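Local coordinates for protein major allergen DAU C 1 (Daucus carota, PDB 2WQL) that is a pathogenesis-related carrot allergen of the Bet v 1 family, implicated in plant defence, and may bind small ligands such as abscisic acid in an internal cavity, at residues L79-V85 / S97-V103; A3-S7 / T116-F120. The protein carries 4 engineered substitutions. Numbering follows the deposited sequence.

Overall arrangement
Contacts 1 and 2 share one antiparallel sheet of the Bet v 1 fold, with strand order 5-12, 112-122, 95-106, 80-87. Contact 1 is the inner hairpin pair; contact 2 joins the N-terminal edge strand to 112-122 and encloses contact 1 along the chain. Their centres are about 10 Å apart. Strands 95-106 and 112-122 connect them: I119 N lies 2.7 Å from E99 O and H101 N 2.9 Å from T117 O, both probable backbone hydrogen bonds, while CG of engineered M102 packs 3.4 Å from T116 OG1. Both reach P4C, contact 1 at 3.8 Å (Y81 CE2 to P4C C3), contact 2 at 3.5 Å (T116 CG2 to P4C C8), and both touch the second subunit.

Contact 1: residues L79-V85 / S97-V103; sequences LSYDSTV and SIETHMV. Engineered in segment 79-85: S80 (natural residue Thr). Engineered in segment 97-103: M102 (natural residue Leu). With P4C (O-acetaldehydyl-hexaethylene glycol), chain E.
H101 links two acidic side chains across one sheet face: its ND1 donates to D82 OD1 on the partner strand (2.8 Å) and its NE2 to E99 OE2 (2.6 Å); H101 and D82 both have chi1 m. Strands 80-85 and 97-103 form an antiparallel hairpin, axes 4.6 Å apart at 167°. Y81-M102, S83-T100 and V85-I98 are hydrogen-bonded pairs, alternating with non-hydrogen-bonded S80-V103, D82-H101 and T84-E99. M102 N donates to Y81 O at 2.7 Å. S83 O accepts from T100 N at 2.8 Å and from T100 OG1 (chi1 p) at 2.8 Å. V85 N donates to I98 O at 2.9 Å. L79 (phi/psi 56/47°) and engineered S80 both face N75 of strand 66-75, a G1 beta bulge. Y81 CB meets CE of engineered M102 at 3.9 Å. P4C C3 lies 3.8 Å from Y81 CE2; P4C C6 lies 3.8 Å from S83 OG and 3.8 Å from T100 OG1. The chemistry thus separates by face: hydrogen-bonded D82, H101 and E99 opposite the pocket-lining Y81, S83 and T100.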
ATOM      1  N   LEU A  79     -12.555  -4.753 -19.456  1.00 23.75           N
ATOM      2  CA  LEU A  79     -12.912  -5.494 -18.251  1.00 23.31           C
ATOM      3  C   LEU A  79     -13.720  -4.625 -17.260  1.00 23.69           C
ATOM      4  O   LEU A  79     -13.420  -4.587 -16.064  1.00 23.55           O
ATOM      5  CB  LEU A  79     -11.661  -6.056 -17.576  1.00 23.18           C
ATOM      6  CG  LEU A  79     -10.617  -6.726 -18.479  1.00 23.01           C
ATOM      7  CD1 LEU A  79      -9.489  -7.310 -17.651  1.00 19.84           C
ATOM      8  CD2 LEU A  79     -11.254  -7.786 -19.382  1.00 21.00           C
ATOM      9  N   SER A  80     -14.735  -3.924 -17.760  1.00 23.94           N
ATOM     10  CA  SER A  80     -15.646  -3.196 -16.897  1.00 24.48           C
ATOM     11  C   SER A  80     -17.075  -3.683 -17.073  1.00 24.77           C
ATOM     12  O   SER A  80     -17.445  -4.204 -18.129  1.00 25.07           O
ATOM     13  CB  SER A  80     -15.567  -1.686 -17.142  1.00 24.79           C
ATOM     14  OG  SER A  80     -16.198  -1.299 -18.342  1.00 25.28           O
ATOM     15  N   TYR A  81     -17.868  -3.525 -16.019  1.00 25.18           N
ATOM     16  CA  TYR A  81     -19.259  -4.000 -15.986  1.00 25.60           C
ATOM     17  C   TYR A  81     -20.060  -3.039 -15.123  1.00 25.96           C
ATOM     18  O   TYR A  81     -19.651  -2.728 -14.007  1.00 26.05           O
ATOM     19  CB  TYR A  81     -19.333  -5.418 -15.413  1.00 25.39           C
ATOM     20  CG  TYR A  81     -20.708  -6.083 -15.447  1.00 26.58           C
ATOM     21  CD1 TYR A  81     -21.230  -6.605 -16.633  1.00 28.62           C
ATOM     22  CD2 TYR A  81     -21.468  -6.229 -14.290  1.00 27.17           C
ATOM     23  CE1 TYR A  81     -22.475  -7.215 -16.662  1.00 28.67           C
ATOM     24  CE2 TYR A  81     -22.704  -6.831 -14.312  1.00 27.93           C
ATOM     25  CZ  TYR A  81     -23.208  -7.325 -15.492  1.00 28.93           C
ATOM     26  OH  TYR A  81     -24.448  -7.933 -15.511  1.00 28.39           O
ATOM     27  N   ASP A  82     -21.177  -2.553 -15.668  1.00 26.24           N
ATOM     28  CA  ASP A  82     -22.076  -1.656 -14.957  1.00 26.62           C
ATOM     29  C   ASP A  82     -23.443  -2.306 -14.866  1.00 26.06           C
ATOM     30  O   ASP A  82     -23.942  -2.829 -15.854  1.00 25.95           O
ATOM     31  CB  ASP A  82     -22.202  -0.327 -15.698  1.00 27.35           C
ATOM     32  CG  ASP A  82     -20.857   0.353 -15.918  1.00 29.99           C
ATOM     33  OD1 ASP A  82     -20.128   0.571 -14.935  1.00 33.91           O
ATOM     34  OD2 ASP A  82     -20.526   0.663 -17.086  1.00 33.61           O
ATOM     35  N   SER A  83     -24.043  -2.274 -13.679  1.00 25.77           N
ATOM     36  CA  SER A  83     -25.340  -2.887 -13.451  1.00 25.77           C
ATOM     37  C   SER A  83     -26.078  -2.238 -12.304  1.00 25.76           C
ATOM     38  O   SER A  83     -25.449  -1.646 -11.415  1.00 26.23           O
ATOM     39  CB  SER A  83     -25.169  -4.363 -13.132  1.00 25.93           C
ATOM     40  OG  SER A  83     -24.364  -4.531 -11.982  1.00 26.16           O
ATOM     41  N   THR A  84     -27.409  -2.364 -12.320  1.00 25.27           N
ATOM     42  CA  THR A  84     -28.274  -1.693 -11.347  1.00 24.93           C
ATOM     43  C   THR A  84     -29.252  -2.650 -10.713  1.00 24.28           C
ATOM     44  O   THR A  84     -29.916  -3.398 -11.405  1.00 24.04           O
ATOM     45  CB  THR A  84     -29.087  -0.574 -12.004  1.00 25.09           C
ATOM     46  OG1 THR A  84     -28.206   0.293 -12.714  1.00 26.33           O
ATOM     47  CG2 THR A  84     -29.844   0.246 -10.951  1.00 25.20           C
ATOM     48  N   VAL A  85     -29.334  -2.628  -9.392  1.00 23.96           N
ATOM     49  CA  VAL A  85     -30.341  -3.422  -8.689  1.00 23.98           C
ATOM     50  C   VAL A  85     -31.607  -2.586  -8.661  1.00 24.09           C
ATOM     51  O   VAL A  85     -31.593  -1.468  -8.158  1.00 24.03           O
ATOM     52  CB  VAL A  85     -29.916  -3.786  -7.246  1.00 23.93           C
ATOM     53  CG1 VAL A  85     -30.944  -4.682  -6.626  1.00 22.54           C
ATOM     54  CG2 VAL A  85     -28.531  -4.444  -7.240  1.00 22.92           C
ATOM     55  N   SER A  97     -32.920   2.443  -6.106  1.00 25.96           N
ATOM     56  CA  SER A  97     -32.037   1.573  -6.885  1.00 25.47           C
ATOM     57  C   SER A  97     -30.599   1.582  -6.361  1.00 25.00           C
ATOM     58  O   SER A  97     -30.179   2.546  -5.715  1.00 24.72           O
ATOM     59  CB  SER A  97     -32.068   1.988  -8.357  1.00 25.54           C
ATOM     60  OG  SER A  97     -31.401   3.217  -8.563  1.00 25.71           O
ATOM     61  N   ILE A  98     -29.864   0.495  -6.621  1.00 24.62           N
ATOM     62  CA  ILE A  98     -28.435   0.427  -6.301  1.00 24.66           C
ATOM     63  C   ILE A  98     -27.623   0.376  -7.596  1.00 25.23           C
ATOM     64  O   ILE A  98     -27.565  -0.644  -8.267  1.00 25.30           O
ATOM     65  CB  ILE A  98     -28.074  -0.776  -5.411  1.00 24.43           C
ATOM     66  CG1 ILE A  98     -28.939  -0.811  -4.150  1.00 23.96           C
ATOM     67  CG2 ILE A  98     -26.601  -0.726  -5.013  1.00 23.58           C
ATOM     68  CD1 ILE A  98     -28.727  -2.021  -3.304  1.00 21.89           C
ATOM     69  N   GLU A  99     -27.020   1.502  -7.948  1.00 25.89           N
ATOM     70  CA  GLU A  99     -26.262   1.642  -9.197  1.00 26.53           C
ATOM     71  C   GLU A  99     -24.831   1.182  -8.915  1.00 26.31           C
ATOM     72  O   GLU A  99     -24.211   1.686  -8.004  1.00 26.68           O
ATOM     73  CB  GLU A  99     -26.308   3.113  -9.639  1.00 26.65           C
ATOM     74  CG  GLU A  99     -25.598   3.487 -10.929  1.00 28.66           C
ATOM     75  CD  GLU A  99     -25.337   5.010 -11.035  1.00 31.79           C
ATOM     76  OE1 GLU A  99     -26.224   5.815 -10.623  1.00 33.35           O
ATOM     77  OE2 GLU A  99     -24.243   5.395 -11.525  1.00 33.17           O
ATOM     78  N   THR A 100     -24.322   0.213  -9.673  1.00 26.36           N
ATOM     79  CA  THR A 100     -22.953  -0.280  -9.461  1.00 26.64           C
ATOM     80  C   THR A 100     -22.059  -0.182 -10.706  1.00 26.19           C
ATOM     81  O   THR A 100     -22.502  -0.315 -11.834  1.00 26.31           O
ATOM     82  CB  THR A 100     -22.927  -1.743  -8.974  1.00 26.90           C
ATOM     83  OG1 THR A 100     -23.159  -2.622 -10.082  1.00 29.02           O
ATOM     84  CG2 THR A 100     -23.975  -1.987  -7.923  1.00 27.15           C
ATOM     85  N   HIS A 101     -20.779   0.042 -10.479  1.00 26.09           N
ATOM     86  CA  HIS A 101     -19.783   0.175 -11.562  1.00 25.70           C
ATOM     87  C   HIS A 101     -18.538  -0.610 -11.178  1.00 25.51           C
ATOM     88  O   HIS A 101     -17.941  -0.346 -10.148  1.00 25.47           O
ATOM     89  CB  HIS A 101     -19.391   1.629 -11.762  1.00 25.43           C
ATOM     90  CG  HIS A 101     -20.544   2.526 -12.087  1.00 25.85           C
ATOM     91  ND1 HIS A 101     -20.976   2.739 -13.381  1.00 27.08           N
ATOM     92  CD2 HIS A 101     -21.364   3.255 -11.292  1.00 25.81           C
ATOM     93  CE1 HIS A 101     -22.009   3.564 -13.365  1.00 27.29           C
ATOM     94  NE2 HIS A 101     -22.262   3.892 -12.110  1.00 26.49           N
ATOM     95  N   MET A 102     -18.180  -1.596 -11.984  1.00 25.39           N
ATOM     96  CA  MET A 102     -17.093  -2.491 -11.647  1.00 25.47           C
ATOM     97  C   MET A 102     -16.013  -2.456 -12.714  1.00 25.15           C
ATOM     98  O   MET A 102     -16.302  -2.410 -13.914  1.00 25.07           O
ATOM     99  CB  MET A 102     -17.614  -3.913 -11.518  1.00 25.87           C
ATOM    100  CG  MET A 102     -16.636  -4.856 -10.899  1.00 27.44           C
ATOM    101  SD  MET A 102     -17.250  -6.535 -10.924  1.00 34.29           S
ATOM    102  CE  MET A 102     -17.011  -6.905 -12.663  1.00 30.80           C
ATOM    103  N   VAL A 103     -14.764  -2.485 -12.277  1.00 24.63           N
ATOM    104  CA  VAL A 103     -13.657  -2.616 -13.212  1.00 24.52           C
ATOM    105  C   VAL A 103     -12.635  -3.588 -12.622  1.00 24.11           C
ATOM    106  O   VAL A 103     -12.376  -3.554 -11.437  1.00 24.36           O
ATOM    107  CB  VAL A 103     -13.023  -1.238 -13.534  1.00 24.57           C
ATOM    108  CG1 VAL A 103     -12.409  -0.613 -12.282  1.00 24.51           C
ATOM    109  CG2 VAL A 103     -11.992  -1.352 -14.652  1.00 24.71           C
TER
HETATM  110  O1  P4C E 200     -22.467 -10.692 -13.103  1.00 44.82           O
HETATM  111  C2  P4C E 200     -22.599  -9.943 -12.138  1.00 42.98           C
HETATM  112  C3  P4C E 200     -21.439  -9.118 -11.608  1.00 41.99           C
HETATM  113  O4  P4C E 200     -21.939  -8.295 -10.538  1.00 42.74           O
HETATM  114  C5  P4C E 200     -21.152  -7.141 -10.168  1.00 40.77           C
HETATM  115  C6  P4C E 200     -22.058  -6.155  -9.416  1.00 40.48           C
HETATM  116  O7  P4C E 200     -21.954  -6.329  -8.006  1.00 41.48           O
HETATM  117  C8  P4C E 200     -20.721  -5.856  -7.420  1.00 41.56           C
HETATM  118  C9  P4C E 200     -20.028  -6.879  -6.490  1.00 40.39           C
HETATM  119  O10 P4C E 200     -18.768  -7.326  -7.049  1.00 38.26           O
HETATM  120  C11 P4C E 200     -18.302  -8.593  -6.547  1.00 35.38           C
HETATM  121  C12 P4C E 200     -18.406  -9.690  -7.604  1.00 34.68           C
HETATM  122  O13 P4C E 200     -19.277 -10.740  -7.157  1.00 34.28           O
HETATM  123  C14 P4C E 200     -19.387 -11.855  -8.053  1.00 33.33           C
HETATM  124  C15 P4C E 200     -20.424 -11.590  -9.138  1.00 34.50           C
HETATM  125  O16 P4C E 200     -21.655 -12.257  -8.853  1.00 37.06           O
HETATM  126  C17 P4C E 200     -22.836 -11.602  -9.378  1.00 39.01           C
HETATM  127  C18 P4C E 200     -24.050 -11.789  -8.440  1.00 40.07           C
HETATM  128  O19 P4C E 200     -25.055 -10.758  -8.597  1.00 41.22           O
HETATM  129  C20 P4C E 200     -25.121  -9.796  -7.524  1.00 41.31           C
HETATM  130  C21 P4C E 200     -25.606  -8.431  -8.052  1.00 42.05           C
HETATM  131  O22 P4C E 200     -24.755  -7.312  -7.705  1.00 42.60           O

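Contact 2: residues A3-S7 / T116-F120; sequences AQSHS and TTAIF. With P4C (O-acetaldehydyl-hexaethylene glycol), chain E.
Strand 5-7, near the N-terminus, runs antiparallel to strand 116-120, with axes 4.6 Å apart and N-to-C directions at 163°. The register sets Q4 against F120 (CA to CA 5.5 Å), S5 against I119 (4.3 Å), H6 against A118 (5.2 Å) and S7 against T117 (4.4 Å). H6-A118 is the hydrogen-bonded pair: H6 N donates to A118 O at 2.8 Å, and A118 N to H6 O at 2.8 Å with a nearly linear 178° angle. F120 N adds a further bond, donating to Q4 O at 2.9 Å. The carbonyls of the hydrogen-bonded pair also receive CA-H...O contacts from the neighbouring non-hydrogen-bonded pairs: S5 CA lies 3.1 Å from A118 O, and T117 CA lies 3.5 Å from H6 O. Beyond the segments, T116 is backbone hydrogen-bonded to L8, T117 to H101 and I119 to E99.

Four polar side chains, Q4, S5, H6 and T117, find partners beyond the two segments. Q4, extended with chi1 and chi2 both t, accepts from V128 N through OE1; H6, chi1 t, reaches D137 OD2 through NE2. On the opposite face, S5 OG bonds to A108 O and T117 OG1 to P106 O, both of the second subunit, so this face meets that subunit. F120 (chi1 m) presents its ring edge to H6 CB, with CE1 4.1 Å away. T116 CG2 is 3.5 Å from P4C C8, at the cavity wall.

The contact joins the N-terminal edge strand to the last strand of the Bet v 1 sheet, against the long C-terminal helix 130-153, where Q4, H6 and F120 pack on I133; T116, I119 and F120 touch engineered M102, E99 and I98 of strand 95-106, so strand 112-122 lies between that strand and 5-12.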
ATOM      1  N   ALA A   3     -25.178  11.895  -3.074  1.00 23.78           N
ATOM      2  CA  ALA A   3     -25.770  10.506  -3.136  1.00 24.52           C
ATOM      3  C   ALA A   3     -24.847   9.487  -2.482  1.00 24.52           C
ATOM      4  O   ALA A   3     -23.700   9.347  -2.882  1.00 24.58           O
ATOM      5  CB  ALA A   3     -26.051  10.071  -4.564  1.00 24.24           C
ATOM      6  N   GLN A   4     -25.374   8.766  -1.499  1.00 24.40           N
ATOM      7  CA  GLN A   4     -24.577   7.859  -0.675  1.00 24.19           C
ATOM      8  C   GLN A   4     -23.873   6.841  -1.551  1.00 24.18           C
ATOM      9  O   GLN A   4     -24.464   6.308  -2.459  1.00 23.84           O
ATOM     10  CB  GLN A   4     -25.466   7.142   0.364  1.00 24.08           C
ATOM     11  CG  GLN A   4     -24.715   6.267   1.348  1.00 23.73           C
ATOM     12  CD  GLN A   4     -25.613   5.549   2.350  1.00 23.15           C
ATOM     13  OE1 GLN A   4     -26.820   5.719   2.349  1.00 23.94           O
ATOM     14  NE2 GLN A   4     -25.018   4.739   3.205  1.00 20.99           N
ATOM     15  N   SER A   5     -22.603   6.580  -1.277  1.00 24.40           N
ATOM     16  CA  SER A   5     -21.852   5.631  -2.085  1.00 24.71           C
ATOM     17  C   SER A   5     -20.877   4.779  -1.258  1.00 24.54           C
ATOM     18  O   SER A   5     -20.595   5.068  -0.107  1.00 24.34           O
ATOM     19  CB  SER A   5     -21.110   6.370  -3.203  1.00 24.58           C
ATOM     20  OG  SER A   5     -20.060   7.124  -2.652  1.00 25.18           O
ATOM     21  N   HIS A   6     -20.378   3.713  -1.859  1.00 24.60           N
ATOM     22  CA  HIS A   6     -19.469   2.811  -1.159  1.00 24.90           C
ATOM     23  C   HIS A   6     -18.619   2.061  -2.155  1.00 24.85           C
ATOM     24  O   HIS A   6     -19.068   1.748  -3.256  1.00 24.65           O
ATOM     25  CB  HIS A   6     -20.267   1.808  -0.330  1.00 25.11           C
ATOM     26  CG  HIS A   6     -19.428   0.791   0.371  1.00 25.96           C
ATOM     27  ND1 HIS A   6     -18.646   1.098   1.466  1.00 27.80           N
ATOM     28  CD2 HIS A   6     -19.258  -0.537   0.143  1.00 27.09           C
ATOM     29  CE1 HIS A   6     -18.021   0.005   1.878  1.00 28.73           C
ATOM     30  NE2 HIS A   6     -18.374  -1.001   1.091  1.00 28.36           N
ATOM     31  N   SER A   7     -17.385   1.768  -1.794  1.00 24.91           N
ATOM     32  CA  SER A   7     -16.594   0.954  -2.683  1.00 25.43           C
ATOM     33  C   SER A   7     -16.026  -0.267  -2.002  1.00 25.20           C
ATOM     34  O   SER A   7     -15.797  -0.274  -0.803  1.00 24.92           O
ATOM     35  CB  SER A   7     -15.488   1.778  -3.335  1.00 25.81           C
ATOM     36  OG  SER A   7     -14.514   2.130  -2.386  1.00 26.49           O
ATOM     37  N   THR A 116     -15.238  -2.181  -7.212  1.00 26.02           N
ATOM     38  CA  THR A 116     -16.660  -1.897  -7.412  1.00 26.41           C
ATOM     39  C   THR A 116     -17.084  -0.669  -6.628  1.00 26.30           C
ATOM     40  O   THR A 116     -16.759  -0.525  -5.463  1.00 26.32           O
ATOM     41  CB  THR A 116     -17.563  -3.067  -6.980  1.00 26.65           C
ATOM     42  OG1 THR A 116     -17.122  -4.266  -7.632  1.00 28.15           O
ATOM     43  CG2 THR A 116     -19.037  -2.787  -7.339  1.00 26.57           C
ATOM     44  N   THR A 117     -17.828   0.204  -7.284  1.00 26.12           N
ATOM     45  CA  THR A 117     -18.438   1.358  -6.644  1.00 26.05           C
ATOM     46  C   THR A 117     -19.945   1.183  -6.709  1.00 25.65           C
ATOM     47  O   THR A 117     -20.497   0.937  -7.776  1.00 25.79           O
ATOM     48  CB  THR A 117     -18.069   2.660  -7.396  1.00 26.28           C
ATOM     49  OG1 THR A 117     -16.648   2.843  -7.346  1.00 26.64           O
ATOM     50  CG2 THR A 117     -18.807   3.855  -6.795  1.00 25.54           C
ATOM     51  N   ALA A 118     -20.595   1.304  -5.562  1.00 25.34           N
ATOM     52  CA  ALA A 118     -22.032   1.220  -5.453  1.00 24.85           C
ATOM     53  C   ALA A 118     -22.569   2.600  -5.051  1.00 25.04           C
ATOM     54  O   ALA A 118     -22.019   3.248  -4.128  1.00 24.79           O
ATOM     55  CB  ALA A 118     -22.393   0.192  -4.427  1.00 24.57           C
ATOM     56  N   ILE A 119     -23.628   3.045  -5.741  1.00 25.01           N
ATOM     57  CA  ILE A 119     -24.291   4.303  -5.432  1.00 25.02           C
ATOM     58  C   ILE A 119     -25.738   4.009  -5.096  1.00 25.11           C
ATOM     59  O   ILE A 119     -26.455   3.433  -5.913  1.00 24.90           O
ATOM     60  CB  ILE A 119     -24.206   5.283  -6.596  1.00 25.28           C
ATOM     61  CG1 ILE A 119     -22.737   5.542  -6.962  1.00 25.94           C
ATOM     62  CG2 ILE A 119     -24.914   6.581  -6.242  1.00 24.26           C
ATOM     63  CD1 ILE A 119     -22.543   6.288  -8.252  1.00 27.05           C
ATOM     64  N   PHE A 120     -26.149   4.383  -3.881  1.00 25.29           N
ATOM     65  CA  PHE A 120     -27.493   4.105  -3.379  1.00 25.56           C
ATOM     66  C   PHE A 120     -28.421   5.308  -3.574  1.00 25.62           C
ATOM     67  O   PHE A 120     -28.245   6.355  -2.951  1.00 25.81           O
ATOM     68  CB  PHE A 120     -27.448   3.738  -1.888  1.00 25.79           C
ATOM     69  CG  PHE A 120     -26.479   2.646  -1.557  1.00 26.56           C
ATOM     70  CD1 PHE A 120     -25.209   2.949  -1.128  1.00 27.35           C
ATOM     71  CD2 PHE A 120     -26.844   1.311  -1.675  1.00 27.37           C
ATOM     72  CE1 PHE A 120     -24.309   1.943  -0.818  1.00 27.84           C
ATOM     73  CE2 PHE A 120     -25.958   0.295  -1.370  1.00 27.00           C
ATOM     74  CZ  PHE A 120     -24.687   0.610  -0.947  1.00 27.54           C
TER
HETATM   75  O1  P4C E 200     -22.467 -10.692 -13.103  1.00 44.82           O
HETATM   76  C2  P4C E 200     -22.599  -9.943 -12.138  1.00 42.98           C
HETATM   77  C3  P4C E 200     -21.439  -9.118 -11.608  1.00 41.99           C
HETATM   78  O4  P4C E 200     -21.939  -8.295 -10.538  1.00 42.74           O
HETATM   79  C5  P4C E 200     -21.152  -7.141 -10.168  1.00 40.77           C
HETATM   80  C6  P4C E 200     -22.058  -6.155  -9.416  1.00 40.48           C
HETATM   81  O7  P4C E 200     -21.954  -6.329  -8.006  1.00 41.48           O
HETATM   82  C8  P4C E 200     -20.721  -5.856  -7.420  1.00 41.56           C
HETATM   83  C9  P4C E 200     -20.028  -6.879  -6.490  1.00 40.39           C
HETATM   84  O10 P4C E 200     -18.768  -7.326  -7.049  1.00 38.26           O
HETATM   85  C11 P4C E 200     -18.302  -8.593  -6.547  1.00 35.38           C
HETATM   86  C12 P4C E 200     -18.406  -9.690  -7.604  1.00 34.68           C
HETATM   87  O13 P4C E 200     -19.277 -10.740  -7.157  1.00 34.28           O
HETATM   88  C14 P4C E 200     -19.387 -11.855  -8.053  1.00 33.33           C
HETATM   89  C15 P4C E 200     -20.424 -11.590  -9.138  1.00 34.50           C
HETATM   90  O16 P4C E 200     -21.655 -12.257  -8.853  1.00 37.06           O
HETATM   91  C17 P4C E 200     -22.836 -11.602  -9.378  1.00 39.01           C
HETATM   92  C18 P4C E 200     -24.050 -11.789  -8.440  1.00 40.07           C
HETATM   93  O19 P4C E 200     -25.055 -10.758  -8.597  1.00 41.22           O
HETATM   94  C20 P4C E 200     -25.121  -9.796  -7.524  1.00 41.31           C
HETATM   95  C21 P4C E 200     -25.606  -8.431  -8.052  1.00 42.05           C
HETATM   96  O22 P4C E 200     -24.755  -7.312  -7.705  1.00 42.60           O